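Local coordinates for Tat (Twin-arginine translocation) pathway signal sequence containing protein (Mycobacterium tuberculosis, PDB 5IMU) that is of unknown function but probably follows the twin-arginine export route and joins an alpha/beta/alpha sandwich to a helix bundle, with a possible role in signalling, at residues Q15-I20 / W33-R38; D22-Q27 / V59-N64; P29-A34 / T48-G53; G53-H58 / A206-A211. All blocks are in the same frame, centred on the assembly; numbering follows the deposited sequence.

Contact 1. Residues Q15-I20 / W33-R38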
loop_
_atom_site.group_PDB
_atom_site.type_symbol
_atom_site.label_atom_id
_atom_site.label_comp_id
_atom_site.label_asym_id
_atom_site.label_seq_id
_atom_site.Cartn_x
_atom_site.Cartn_y
_atom_site.Cartn_z
ATOM N N GLN A 15 -1.996 -1.312 -23.411
ATOM C CA GLN A 15 -2.333 -2.643 -22.911
ATOM C C GLN A 15 -1.448 -3.039 -21.740
ATOM O O GLN A 15 -1.903 -3.710 -20.807
ATOM C CB GLN A 15 -2.220 -3.668 -24.038
ATOM C CG GLN A 15 -3.307 -3.535 -25.079
ATOM C CD GLN A 15 -4.684 -3.557 -24.457
ATOM O OE1 GLN A 15 -5.012 -4.459 -23.687
ATOM N NE2 GLN A 15 -5.495 -2.555 -24.773
ATOM N N ARG A 16 -0.176 -2.638 -21.775
ATOM C CA ARG A 16 0.724 -2.938 -20.668
ATOM C C ARG A 16 0.237 -2.299 -19.373
ATOM O O ARG A 16 0.270 -2.928 -18.308
ATOM C CB ARG A 16 2.135 -2.465 -21.005
ATOM C CG ARG A 16 3.110 -2.596 -19.857
ATOM C CD ARG A 16 4.430 -1.919 -20.169
ATOM N NE ARG A 16 5.307 -1.892 -19.004
ATOM C CZ ARG A 16 5.372 -0.883 -18.141
ATOM N NH1 ARG A 16 4.610 0.190 -18.311
ATOM N NH2 ARG A 16 6.200 -0.947 -17.108
ATOM N N LEU A 17 -0.223 -1.047 -19.447
ATOM C CA LEU A 17 -0.747 -0.385 -18.257
ATOM C C LEU A 17 -1.992 -1.088 -17.734
ATOM O O LEU A 17 -2.166 -1.234 -16.520
ATOM C CB LEU A 17 -1.058 1.081 -18.559
ATOM C CG LEU A 17 0.122 2.045 -18.690
ATOM C CD1 LEU A 17 -0.374 3.454 -18.973
ATOM C CD2 LEU A 17 0.975 2.021 -17.435
ATOM N N GLN A 18 -2.872 -1.531 -18.636
ATOM C CA GLN A 18 -4.106 -2.171 -18.192
ATOM C C GLN A 18 -3.826 -3.509 -17.517
ATOM O O GLN A 18 -4.486 -3.861 -16.533
ATOM C CB GLN A 18 -5.065 -2.351 -19.369
ATOM C CG GLN A 18 -6.493 -2.657 -18.941
ATOM C CD GLN A 18 -7.125 -1.514 -18.165
ATOM O OE1 GLN A 18 -7.399 -0.450 -18.720
ATOM N NE2 GLN A 18 -7.339 -1.721 -16.869
ATOM N N ARG A 19 -2.855 -4.271 -18.031
ATOM C CA ARG A 19 -2.495 -5.529 -17.383
ATOM C C ARG A 19 -1.924 -5.287 -15.991
ATOM O O ARG A 19 -2.160 -6.078 -15.071
ATOM C CB ARG A 19 -1.497 -6.313 -18.238
ATOM C CG ARG A 19 -2.072 -6.855 -19.536
ATOM C CD ARG A 19 -1.140 -7.886 -20.169
ATOM N NE ARG A 19 0.175 -7.336 -20.486
ATOM C CZ ARG A 19 0.478 -6.741 -21.636
ATOM N NH1 ARG A 19 -0.442 -6.617 -22.581
ATOM N NH2 ARG A 19 1.700 -6.269 -21.841
ATOM N N ILE A 20 -1.169 -4.200 -15.817
ATOM C CA ILE A 20 -0.637 -3.867 -14.499
ATOM C C ILE A 20 -1.770 -3.525 -13.538
ATOM O O ILE A 20 -1.794 -3.988 -12.391
ATOM C CB ILE A 20 0.381 -2.718 -14.609
ATOM C CG1 ILE A 20 1.682 -3.220 -15.239
ATOM C CG2 ILE A 20 0.652 -2.101 -13.243
ATOM C CD1 ILE A 20 2.713 -2.141 -15.446
ATOM N N TRP A 33 -8.225 1.452 -8.591
ATOM C CA TRP A 33 -6.811 1.489 -8.930
ATOM C C TRP A 33 -6.606 2.276 -10.216
ATOM O O TRP A 33 -7.517 2.400 -11.037
ATOM C CB TRP A 33 -6.232 0.078 -9.132
ATOM C CG TRP A 33 -6.301 -0.832 -7.940
ATOM C CD1 TRP A 33 -7.312 -1.692 -7.623
ATOM C CD2 TRP A 33 -5.298 -1.004 -6.932
ATOM N NE1 TRP A 33 -7.010 -2.376 -6.470
ATOM C CE2 TRP A 33 -5.777 -1.972 -6.027
ATOM C CE3 TRP A 33 -4.044 -0.428 -6.702
ATOM C CZ2 TRP A 33 -5.048 -2.376 -4.910
ATOM C CZ3 TRP A 33 -3.321 -0.831 -5.592
ATOM C CH2 TRP A 33 -3.825 -1.796 -4.711
ATOM N N ALA A 34 -5.388 2.786 -10.394
ATOM C CA ALA A 34 -4.999 3.413 -11.649
ATOM C C ALA A 34 -3.490 3.317 -11.816
ATOM O O ALA A 34 -2.741 3.306 -10.836
ATOM C CB ALA A 34 -5.440 4.878 -11.721
ATOM N N ALA A 35 -3.053 3.248 -13.072
ATOM C CA ALA A 35 -1.639 3.273 -13.413
ATOM C C ALA A 35 -1.419 4.188 -14.607
ATOM O O ALA A 35 -2.252 4.264 -15.514
ATOM C CB ALA A 35 -1.097 1.873 -13.722
ATOM N N GLY A 36 -0.289 4.880 -14.602
ATOM C CA GLY A 36 0.016 5.835 -15.650
ATOM C C GLY A 36 1.495 5.843 -15.970
ATOM O O GLY A 36 2.338 5.535 -15.125
ATOM N N LEU A 37 1.801 6.197 -17.214
ATOM C CA LEU A 37 3.175 6.305 -17.693
ATOM C C LEU A 37 3.582 7.773 -17.690
ATOM O O LEU A 37 2.915 8.607 -18.312
ATOM C CB LEU A 37 3.317 5.719 -19.098
ATOM C CG LEU A 37 4.747 5.659 -19.645
ATOM C CD1 LEU A 37 5.585 4.665 -18.849
ATOM C CD2 LEU A 37 4.763 5.313 -21.128
ATOM N N ARG A 38 4.669 8.086 -16.990
ATOM C CA ARG A 38 5.186 9.446 -16.963
ATOM C C ARG A 38 5.807 9.808 -18.309
ATOM O O ARG A 38 6.085 8.947 -19.150
ATOM C CB ARG A 38 6.218 9.607 -15.847
ATOM C CG ARG A 38 5.643 9.531 -14.440
ATOM C CD ARG A 38 5.327 10.920 -13.908
ATOM N NE ARG A 38 5.134 10.925 -12.462
ATOM C CZ ARG A 38 3.997 11.256 -11.858
ATOM N NH1 ARG A 38 2.939 11.617 -12.573
ATOM N NH2 ARG A 38 3.921 11.231 -10.534
#
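L17 lays its two methyl groups across the backbone of A35, G36 and L37, and the helix meets the strand chiefly through this one branched tip. CD1 is the further-reaching branch: chi2 of -179° sets it anti to CA, and it ends 3.9 Å from L37 N and 4.0 Å from A35 O. The same methyl lies 4.1 Å from G36 CA. L17 CD2 turns instead to A35, 4.3 Å from its CB. One turn later I20 adds a looser touch, CG2 to the same A35 CB at 4.4 Å. L37 closes the other end, its CB 4.3 Å from L17 CD1. This is helix-on-sheet packing in an alpha/beta/alpha sandwich: helix 6-27 runs at 149° to the following strand 33-37, nearly antiparallel, with the short axes 7.9 Å apart. The short side chain of A35, which points at the helix, suits that approach, and no hydrogen bond crosses between the two segments. L17 also touches A88 and A90 of strand 88-92 and T44 of strand 44-48, the strands flanking 33-37. R16, beside it, bonds through NH1 to OG1 of T44, a residue of the potassium site, while I20 CD1 sits 3.9 Å above the centre of the R16 guanidinium plane.

Contact 2. Residues D22-Q27 / V59-N64. With K (potassium ion), chain B.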
loop_
_atom_site.group_PDB
_atom_site.type_symbol
_atom_site.label_atom_id
_atom_site.label_comp_id
_atom_site.label_asym_id
_atom_site.label_seq_id
_atom_site.Cartn_x
_atom_site.Cartn_y
_atom_site.Cartn_z
ATOM N N ASP A 22 -4.997 -4.438 -13.805
ATOM C CA ASP A 22 -5.785 -5.639 -13.549
ATOM C C ASP A 22 -5.042 -6.620 -12.651
ATOM O O ASP A 22 -5.676 -7.414 -11.945
ATOM C CB ASP A 22 -6.171 -6.301 -14.872
ATOM C CG ASP A 22 -7.120 -5.447 -15.694
ATOM O OD1 ASP A 22 -7.664 -4.466 -15.144
ATOM O OD2 ASP A 22 -7.326 -5.758 -16.887
ATOM N N ALA A 23 -3.706 -6.568 -12.646
ATOM C CA ALA A 23 -2.935 -7.475 -11.802
ATOM C C ALA A 23 -3.132 -7.165 -10.323
ATOM O O ALA A 23 -3.261 -8.080 -9.501
ATOM C CB ALA A 23 -1.453 -7.405 -12.172
ATOM N N VAL A 24 -3.147 -5.881 -9.955
ATOM C CA VAL A 24 -3.412 -5.552 -8.559
ATOM C C VAL A 24 -4.908 -5.589 -8.272
ATOM O O VAL A 24 -5.321 -5.923 -7.154
ATOM C CB VAL A 24 -2.807 -4.187 -8.183
ATOM C CG1 VAL A 24 -1.290 -4.248 -8.229
ATOM C CG2 VAL A 24 -3.334 -3.088 -9.093
ATOM N N ALA A 25 -5.740 -5.269 -9.269
ATOM C CA ALA A 25 -7.180 -5.232 -9.041
ATOM C C ALA A 25 -7.730 -6.617 -8.731
ATOM O O ALA A 25 -8.595 -6.765 -7.864
ATOM C CB ALA A 25 -7.889 -4.624 -10.252
ATOM N N ARG A 26 -7.236 -7.654 -9.414
ATOM C CA ARG A 26 -7.756 -8.984 -9.118
ATOM C C ARG A 26 -7.334 -9.468 -7.736
ATOM O O ARG A 26 -8.014 -10.323 -7.161
ATOM C CB ARG A 26 -7.332 -9.990 -10.193
ATOM C CG ARG A 26 -5.877 -10.413 -10.172
ATOM C CD ARG A 26 -5.663 -11.572 -11.140
ATOM N NE ARG A 26 -6.210 -11.276 -12.462
ATOM C CZ ARG A 26 -5.514 -10.723 -13.449
ATOM N NH1 ARG A 26 -4.238 -10.414 -13.270
ATOM N NH2 ARG A 26 -6.093 -10.482 -14.619
ATOM N N GLN A 27 -6.246 -8.925 -7.181
ATOM C CA GLN A 27 -5.878 -9.236 -5.803
ATOM C C GLN A 27 -6.783 -8.521 -4.807
ATOM O O GLN A 27 -7.098 -9.071 -3.746
ATOM C CB GLN A 27 -4.418 -8.863 -5.541
ATOM C CG GLN A 27 -3.409 -9.638 -6.368
ATOM C CD GLN A 27 -1.981 -9.216 -6.076
ATOM O OE1 GLN A 27 -1.423 -9.561 -5.034
ATOM N NE2 GLN A 27 -1.386 -8.459 -6.992
ATOM N N VAL A 59 -1.565 -6.800 -1.106
ATOM C CA VAL A 59 -1.496 -6.690 -2.559
ATOM C C VAL A 59 -0.031 -6.740 -2.969
ATOM O O VAL A 59 0.771 -5.907 -2.531
ATOM C CB VAL A 59 -2.163 -5.401 -3.059
ATOM C CG1 VAL A 59 -1.932 -5.232 -4.559
ATOM C CG2 VAL A 59 -3.647 -5.421 -2.745
ATOM N N ARG A 60 0.319 -7.723 -3.798
ATOM C CA ARG A 60 1.657 -7.822 -4.362
ATOM C C ARG A 60 1.725 -7.025 -5.659
ATOM O O ARG A 60 0.781 -7.032 -6.454
ATOM C CB ARG A 60 2.034 -9.284 -4.614
ATOM C CG ARG A 60 1.865 -10.180 -3.398
ATOM C CD ARG A 60 2.802 -9.761 -2.280
ATOM N NE ARG A 60 4.185 -10.135 -2.559
ATOM C CZ ARG A 60 5.242 -9.571 -1.983
ATOM N NH1 ARG A 60 5.076 -8.596 -1.100
ATOM N NH2 ARG A 60 6.466 -9.976 -2.295
ATOM N N LEU A 61 2.866 -6.324 -5.867
ATOM C CA LEU A 61 2.997 -5.342 -6.936
ATOM C C LEU A 61 3.736 -5.916 -8.138
ATOM O O LEU A 61 4.699 -6.674 -7.973
ATOM C CB LEU A 61 3.742 -4.105 -6.433
ATOM C CG LEU A 61 3.000 -3.314 -5.357
ATOM C CD1 LEU A 61 3.891 -2.242 -4.752
ATOM C CD2 LEU A 61 1.738 -2.699 -5.930
ATOM N N PRO A 62 3.297 -5.565 -9.347
ATOM C CA PRO A 62 4.043 -5.957 -10.547
ATOM C C PRO A 62 5.425 -5.323 -10.580
ATOM O O PRO A 62 5.710 -4.333 -9.901
ATOM C CB PRO A 62 3.168 -5.439 -11.698
ATOM C CG PRO A 62 1.803 -5.350 -11.121
ATOM C CD PRO A 62 1.993 -4.967 -9.680
ATOM N N ALA A 63 6.294 -5.919 -11.391
ATOM C CA ALA A 63 7.660 -5.435 -11.518
ATOM C C ALA A 63 7.692 -4.014 -12.071
ATOM O O ALA A 63 6.863 -3.630 -12.900
ATOM C CB ALA A 63 8.462 -6.373 -12.425
ATOM N N ASN A 64 8.650 -3.229 -11.574
ATOM C CA ASN A 64 9.022 -1.936 -12.143
ATOM C C ASN A 64 7.915 -0.891 -12.043
ATOM O O ASN A 64 7.774 -0.051 -12.934
ATOM C CB ASN A 64 9.464 -2.077 -13.604
ATOM C CG ASN A 64 10.413 -3.236 -13.818
ATOM O OD1 ASN A 64 10.262 -4.011 -14.763
ATOM N ND2 ASN A 64 11.397 -3.365 -12.938
HETATM K K K B . 8.437 2.799 -12.686
HETATM O O HOH W 1 11.259 2.987 -13.570
#
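The side-chain amide of Q27 pairs with both backbone polar atoms of R60, much as a neighbouring strand would. R60 N donates to Q27 OE1 over 2.8 Å, approaching 32° out of the amide carbonyl plane, while Q27 NE2 donates to R60 O over 2.6 Å, in the plane of that carbonyl and on a lone pair. The amide reaches R60 because the chain is extended beyond CG (chi2 179°). NE2 makes a further bond back into its own helix, to A23 O at 3.2 Å; here the acceptor lies in the amide plane, but the donor stands above the carbonyl plane of A23. Beside this polar pair the contact is apolar. V24 CG1 packs on the irregular segment, 3.7 Å from P62 CD and 3.9 Å from V59 CG1, crossing both side chains at about a right angle; L61 CD2 borders the same methyl. A23 CB meets P62 CG at 4.0 Å. R60 itself leads its guanidinium away to a salt bridge with D111. At the far end of the segment N64 O binds the potassium ion at 2.9 Å, in a site with T44 and T66, so the connection that packs on helix 6-27 runs directly into the metal site. With OE1 accepting and NE2 donating to two carbonyls, the amide of Q27 is fixed in one orientation, and both backbone polar groups of R60 are satisfied by one side chain.

Contact 3. Residues P29-A34 / T48-G53; sequences PRISWA and TDLAGG
In T48 a chi1 of 175° sets OG1 anti to the backbone N and turns it onto S32 O, to which it donates a hydrogen bond of 2.7 Å, nearly along the C=O axis. I31, next to S32, comes to the same hydroxyl: its CG1 stands between backbone N and carbonyl carbon (chi1 66°), and CD1 ends 3.5 Å from T48 OG1, crossing the threonine at about a right angle. The carbon side of T48 faces W33. Its CB lies over one face of the indole, 3.9 Å from the centroid of the six-membered ring and nearest to CE3, a CH-pi contact; CG2 reaches CZ3 at 3.9 Å. The indole NE1 is held by E28 O. L50 N makes a weak 3.4 Å bond to T48 OG1, and L50 CB borders I31 CD1. Y178 bonds through its OH to both S32 N and D49 OD1, tying the segments from outside, while V174 and L175 of helix 157-177 pack on L50. The arrangement belongs to the open end of the antiparallel beta hairpin of strands 33-37 and 44-48, where the threonine hydroxyl holds the diverging chains together and starts a weak ST turn.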
loop_
_atom_site.group_PDB
_atom_site.type_symbol
_atom_site.label_atom_id
_atom_site.label_comp_id
_atom_site.label_asym_id
_atom_site.label_seq_id
_atom_site.Cartn_x
_atom_site.Cartn_y
_atom_site.Cartn_z
ATOM N N PRO A 29 -10.151 -6.281 -5.575
ATOM C CA PRO A 29 -11.049 -5.566 -6.496
ATOM C C PRO A 29 -12.011 -4.603 -5.820
ATOM O O PRO A 29 -12.703 -3.856 -6.526
ATOM C CB PRO A 29 -11.811 -6.707 -7.181
ATOM C CG PRO A 29 -11.854 -7.789 -6.142
ATOM C CD PRO A 29 -10.561 -7.682 -5.366
ATOM N N ARG A 30 -12.074 -4.588 -4.492
ATOM C CA ARG A 30 -13.046 -3.764 -3.786
ATOM C C ARG A 30 -12.656 -2.293 -3.720
ATOM O O ARG A 30 -13.451 -1.484 -3.228
ATOM C CB ARG A 30 -13.258 -4.314 -2.371
ATOM C CG ARG A 30 -13.832 -5.726 -2.345
ATOM C CD ARG A 30 -13.903 -6.281 -0.928
ATOM N NE ARG A 30 -12.591 -6.682 -0.427
ATOM C CZ ARG A 30 -12.373 -7.177 0.787
ATOM N NH1 ARG A 30 -13.383 -7.328 1.635
ATOM N NH2 ARG A 30 -11.146 -7.518 1.157
ATOM N N ILE A 31 -11.470 -1.919 -4.205
ATOM C CA ILE A 31 -11.026 -0.532 -4.210
ATOM C C ILE A 31 -10.590 -0.160 -5.621
ATOM O O ILE A 31 -10.298 -1.020 -6.454
ATOM C CB ILE A 31 -9.879 -0.280 -3.210
ATOM C CG1 ILE A 31 -8.625 -1.045 -3.632
ATOM C CG2 ILE A 31 -10.303 -0.676 -1.803
ATOM C CD1 ILE A 31 -7.493 -0.955 -2.623
ATOM N N SER A 32 -10.541 1.147 -5.880
ATOM C CA SER A 32 -10.204 1.646 -7.207
ATOM C C SER A 32 -8.695 1.755 -7.380
ATOM O O SER A 32 -7.972 2.105 -6.443
ATOM C CB SER A 32 -10.856 3.010 -7.449
ATOM O OG SER A 32 -12.264 2.889 -7.530
ATOM N N TRP A 33 -8.225 1.452 -8.591
ATOM C CA TRP A 33 -6.811 1.489 -8.930
ATOM C C TRP A 33 -6.606 2.276 -10.216
ATOM O O TRP A 33 -7.517 2.400 -11.037
ATOM C CB TRP A 33 -6.232 0.078 -9.132
ATOM C CG TRP A 33 -6.301 -0.832 -7.940
ATOM C CD1 TRP A 33 -7.312 -1.692 -7.623
ATOM C CD2 TRP A 33 -5.298 -1.004 -6.932
ATOM N NE1 TRP A 33 -7.010 -2.376 -6.470
ATOM C CE2 TRP A 33 -5.777 -1.972 -6.027
ATOM C CE3 TRP A 33 -4.044 -0.428 -6.702
ATOM C CZ2 TRP A 33 -5.048 -2.376 -4.910
ATOM C CZ3 TRP A 33 -3.321 -0.831 -5.592
ATOM C CH2 TRP A 33 -3.825 -1.796 -4.711
ATOM N N ALA A 34 -5.388 2.786 -10.394
ATOM C CA ALA A 34 -4.999 3.413 -11.649
ATOM C C ALA A 34 -3.490 3.317 -11.816
ATOM O O ALA A 34 -2.741 3.306 -10.836
ATOM C CB ALA A 34 -5.440 4.878 -11.721
ATOM N N THR A 48 -3.826 3.664 -5.621
ATOM C CA THR A 48 -5.215 3.494 -5.225
ATOM C C THR A 48 -5.586 4.691 -4.361
ATOM O O THR A 48 -4.717 5.353 -3.787
ATOM C CB THR A 48 -5.451 2.188 -4.450
ATOM O OG1 THR A 48 -6.811 2.138 -3.997
ATOM C CG2 THR A 48 -4.523 2.106 -3.246
ATOM N N ASP A 49 -6.882 4.982 -4.277
ATOM C CA ASP A 49 -7.348 6.101 -3.468
ATOM C C ASP A 49 -7.732 5.681 -2.054
ATOM O O ASP A 49 -8.405 6.444 -1.350
ATOM C CB ASP A 49 -8.520 6.809 -4.157
ATOM C CG ASP A 49 -9.739 5.918 -4.322
ATOM O OD1 ASP A 49 -9.647 4.697 -4.067
ATOM O OD2 ASP A 49 -10.803 6.446 -4.711
ATOM N N LEU A 50 -7.312 4.487 -1.627
ATOM C CA LEU A 50 -7.624 4.017 -0.280
ATOM C C LEU A 50 -7.098 4.978 0.780
ATOM O O LEU A 50 -7.803 5.294 1.746
ATOM C CB LEU A 50 -7.044 2.617 -0.072
ATOM C CG LEU A 50 -7.228 1.947 1.293
ATOM C CD1 LEU A 50 -8.700 1.691 1.593
ATOM C CD2 LEU A 50 -6.430 0.651 1.366
ATOM N N ALA A 51 -5.867 5.464 0.613
ATOM C CA ALA A 51 -5.270 6.357 1.601
ATOM C C ALA A 51 -4.116 7.171 1.027
ATOM O O ALA A 51 -2.970 7.016 1.459
ATOM C CB ALA A 51 -4.792 5.558 2.816
ATOM N N GLY A 52 -4.407 8.036 0.055
ATOM C CA GLY A 52 -3.448 9.014 -0.427
ATOM C C GLY A 52 -2.266 8.477 -1.204
ATOM O O GLY A 52 -1.313 9.226 -1.441
ATOM N N GLY A 53 -2.293 7.213 -1.618
ATOM C CA GLY A 53 -1.190 6.606 -2.345
ATOM C C GLY A 53 -0.573 5.405 -1.661
ATOM O O GLY A 53 0.278 4.731 -2.263
#

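Contact 4. Residues G53-H58 / A206-A211; sequences GWIPPH and ANYHLA
G53 begins a segment that meets helix 203-216 through an aromatic cluster of W54, Y208 and H209, joining the alpha/beta part of the fold to the helix bundle. A water bonded to G53 O also lies beside Y208 OH, although that second approach is too short to be trusted. W54 comes next and has the largest share on its own segment. CG is anti to the backbone N (chi1 179°), and the far part of the indole reaches the helix, where NE1 donates to H209 ND1 over 3.0 Å. This bond lies close to both ring planes; the planes are 69° apart and the rings meet rim to rim, neither over the other's face. Since H209 ND1 accepts from the indole, the histidine is probably neutral with its proton on NE2. Y208 CD2 lies 3.7 Å above one face of that imidazole. Y208 passes W54 differently: the planes are near parallel, at 23°, but slid until the rings barely overlap, with CE2 3.6 Å from W54 CD1. W189 meets the indole edge-to-face from helix 183-199. I55 contributes its backbone, N donating to Y208 OH over 3.0 Å, and its CB lies 3.7 Å from the same hydroxyl. Its carbonyl is taken by R115 NH1. P56 sets CA 3.6 Å above the W54 ring, offset toward the rim. P57 completes the walk, its CG 3.6 Å from H209 CE1.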
loop_
_atom_site.group_PDB
_atom_site.type_symbol
_atom_site.label_atom_id
_atom_site.label_comp_id
_atom_site.label_asym_id
_atom_site.label_seq_id
_atom_site.Cartn_x
_atom_site.Cartn_y
_atom_site.Cartn_z
ATOM N N GLY A 53 -2.293 7.213 -1.618
ATOM C CA GLY A 53 -1.190 6.606 -2.345
ATOM C C GLY A 53 -0.573 5.405 -1.661
ATOM O O GLY A 53 0.278 4.731 -2.263
ATOM N N TRP A 54 -0.961 5.120 -0.422
ATOM C CA TRP A 54 -0.499 3.930 0.275
ATOM C C TRP A 54 -1.057 2.679 -0.397
ATOM O O TRP A 54 -2.197 2.665 -0.868
ATOM C CB TRP A 54 -0.939 4.008 1.738
ATOM C CG TRP A 54 -0.570 2.851 2.611
ATOM C CD1 TRP A 54 0.670 2.546 3.095
ATOM C CD2 TRP A 54 -1.467 1.875 3.158
ATOM N NE1 TRP A 54 0.602 1.424 3.890
ATOM C CE2 TRP A 54 -0.698 0.994 3.946
ATOM C CE3 TRP A 54 -2.844 1.655 3.050
ATOM C CZ2 TRP A 54 -1.261 -0.092 4.621
ATOM C CZ3 TRP A 54 -3.402 0.578 3.719
ATOM C CH2 TRP A 54 -2.613 -0.282 4.494
ATOM N N ILE A 55 -0.242 1.635 -0.458
ATOM C CA ILE A 55 -0.636 0.351 -1.034
ATOM C C ILE A 55 -0.749 -0.655 0.099
ATOM O O ILE A 55 0.228 -0.864 0.836
ATOM C CB ILE A 55 0.360 -0.127 -2.104
ATOM C CG1 ILE A 55 0.627 0.974 -3.135
ATOM C CG2 ILE A 55 -0.167 -1.378 -2.794
ATOM C CD1 ILE A 55 -0.622 1.515 -3.802
ATOM N N PRO A 56 -1.899 -1.311 0.286
ATOM C CA PRO A 56 -2.063 -2.197 1.434
ATOM C C PRO A 56 -1.155 -3.420 1.324
ATOM O O PRO A 56 -0.771 -3.817 0.212
ATOM C CB PRO A 56 -3.548 -2.589 1.378
ATOM C CG PRO A 56 -3.937 -2.391 -0.054
ATOM C CD PRO A 56 -3.132 -1.212 -0.520
ATOM N N PRO A 57 -0.806 -4.040 2.452
ATOM C CA PRO A 57 0.225 -5.095 2.413
ATOM C C PRO A 57 -0.201 -6.365 1.697
ATOM O O PRO A 57 0.668 -7.095 1.203
ATOM C CB PRO A 57 0.514 -5.367 3.899
ATOM C CG PRO A 57 -0.106 -4.232 4.653
ATOM C CD PRO A 57 -1.256 -3.758 3.823
ATOM N N HIS A 58 -1.495 -6.667 1.624
ATOM C CA HIS A 58 -1.907 -7.938 1.042
ATOM C C HIS A 58 -1.929 -7.916 -0.481
ATOM O O HIS A 58 -2.270 -8.935 -1.092
ATOM C CB HIS A 58 -3.279 -8.359 1.585
ATOM C CG HIS A 58 -4.410 -7.485 1.137
ATOM N ND1 HIS A 58 -4.543 -6.173 1.539
ATOM C CD2 HIS A 58 -5.470 -7.744 0.335
ATOM C CE1 HIS A 58 -5.631 -5.657 0.994
ATOM N NE2 HIS A 58 -6.213 -6.589 0.260
ATOM N N ALA A 206 8.619 -2.114 7.281
ATOM C CA ALA A 206 8.186 -1.422 8.490
ATOM C C ALA A 206 8.378 0.081 8.350
ATOM O O ALA A 206 7.526 0.869 8.775
ATOM C CB ALA A 206 8.952 -1.952 9.703
ATOM N N ASN A 207 9.491 0.491 7.741
ATOM C CA ASN A 207 9.728 1.904 7.472
ATOM C C ASN A 207 8.657 2.473 6.547
ATOM O O ASN A 207 8.111 3.554 6.798
ATOM C CB ASN A 207 11.123 2.081 6.871
ATOM C CG ASN A 207 11.536 3.532 6.773
ATOM O OD1 ASN A 207 11.823 4.176 7.781
ATOM N ND2 ASN A 207 11.579 4.056 5.552
ATOM N N TYR A 208 8.337 1.748 5.471
ATOM C CA TYR A 208 7.315 2.192 4.525
ATOM C C TYR A 208 5.987 2.448 5.226
ATOM O O TYR A 208 5.358 3.495 5.033
ATOM C CB TYR A 208 7.158 1.146 3.416
ATOM C CG TYR A 208 5.975 1.340 2.485
ATOM C CD1 TYR A 208 6.095 2.093 1.321
ATOM C CD2 TYR A 208 4.750 0.743 2.754
ATOM C CE1 TYR A 208 5.019 2.261 0.462
ATOM C CE2 TYR A 208 3.669 0.907 1.904
ATOM C CZ TYR A 208 3.809 1.667 0.758
ATOM O OH TYR A 208 2.738 1.831 -0.093
ATOM N N HIS A 209 5.545 1.500 6.054
ATOM C CA HIS A 209 4.244 1.644 6.699
ATOM C C HIS A 209 4.273 2.724 7.775
ATOM O O HIS A 209 3.289 3.448 7.958
ATOM C CB HIS A 209 3.800 0.304 7.283
ATOM C CG HIS A 209 3.439 -0.711 6.245
ATOM N ND1 HIS A 209 2.430 -0.511 5.328
ATOM C CD2 HIS A 209 3.957 -1.933 5.975
ATOM C CE1 HIS A 209 2.340 -1.567 4.539
ATOM N NE2 HIS A 209 3.255 -2.444 4.911
ATOM N N LEU A 210 5.390 2.849 8.494
ATOM C CA LEU A 210 5.492 3.883 9.520
ATOM C C LEU A 210 5.487 5.277 8.903
ATOM O O LEU A 210 4.859 6.197 9.442
ATOM C CB LEU A 210 6.759 3.678 10.350
ATOM C CG LEU A 210 6.696 3.889 11.866
ATOM C CD1 LEU A 210 7.986 4.525 12.370
ATOM C CD2 LEU A 210 5.482 4.706 12.293
ATOM N N ALA A 211 6.190 5.457 7.782
ATOM C CA ALA A 211 6.194 6.754 7.113
ATOM C C ALA A 211 4.795 7.133 6.645
ATOM O O ALA A 211 4.368 8.283 6.803
ATOM C CB ALA A 211 7.168 6.737 5.935
HETATM O O HOH W 2 2.784 3.756 -1.557
#

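Contacts 1, 2 and 3 belong to the alpha/beta part of the chain, within the DUF5632 range; contact 4 joins that part to helix 203-216 in the DUF5631 range. Contacts 1 and 2 share helix 6-27, with centres about 10 Å apart, and their segments alternate along the chain. Contact 3 is nested inside the loop closed by contact 2, shares W33 and A34 with contact 1, and hands on through G53 to contact 4. Contacts 1 and 4 lie furthest apart, about 21 Å between centres, yet W33 touches V24, V59 and I55, so one indole bridges the sheet, the helix and the connection leading to the helix bundle.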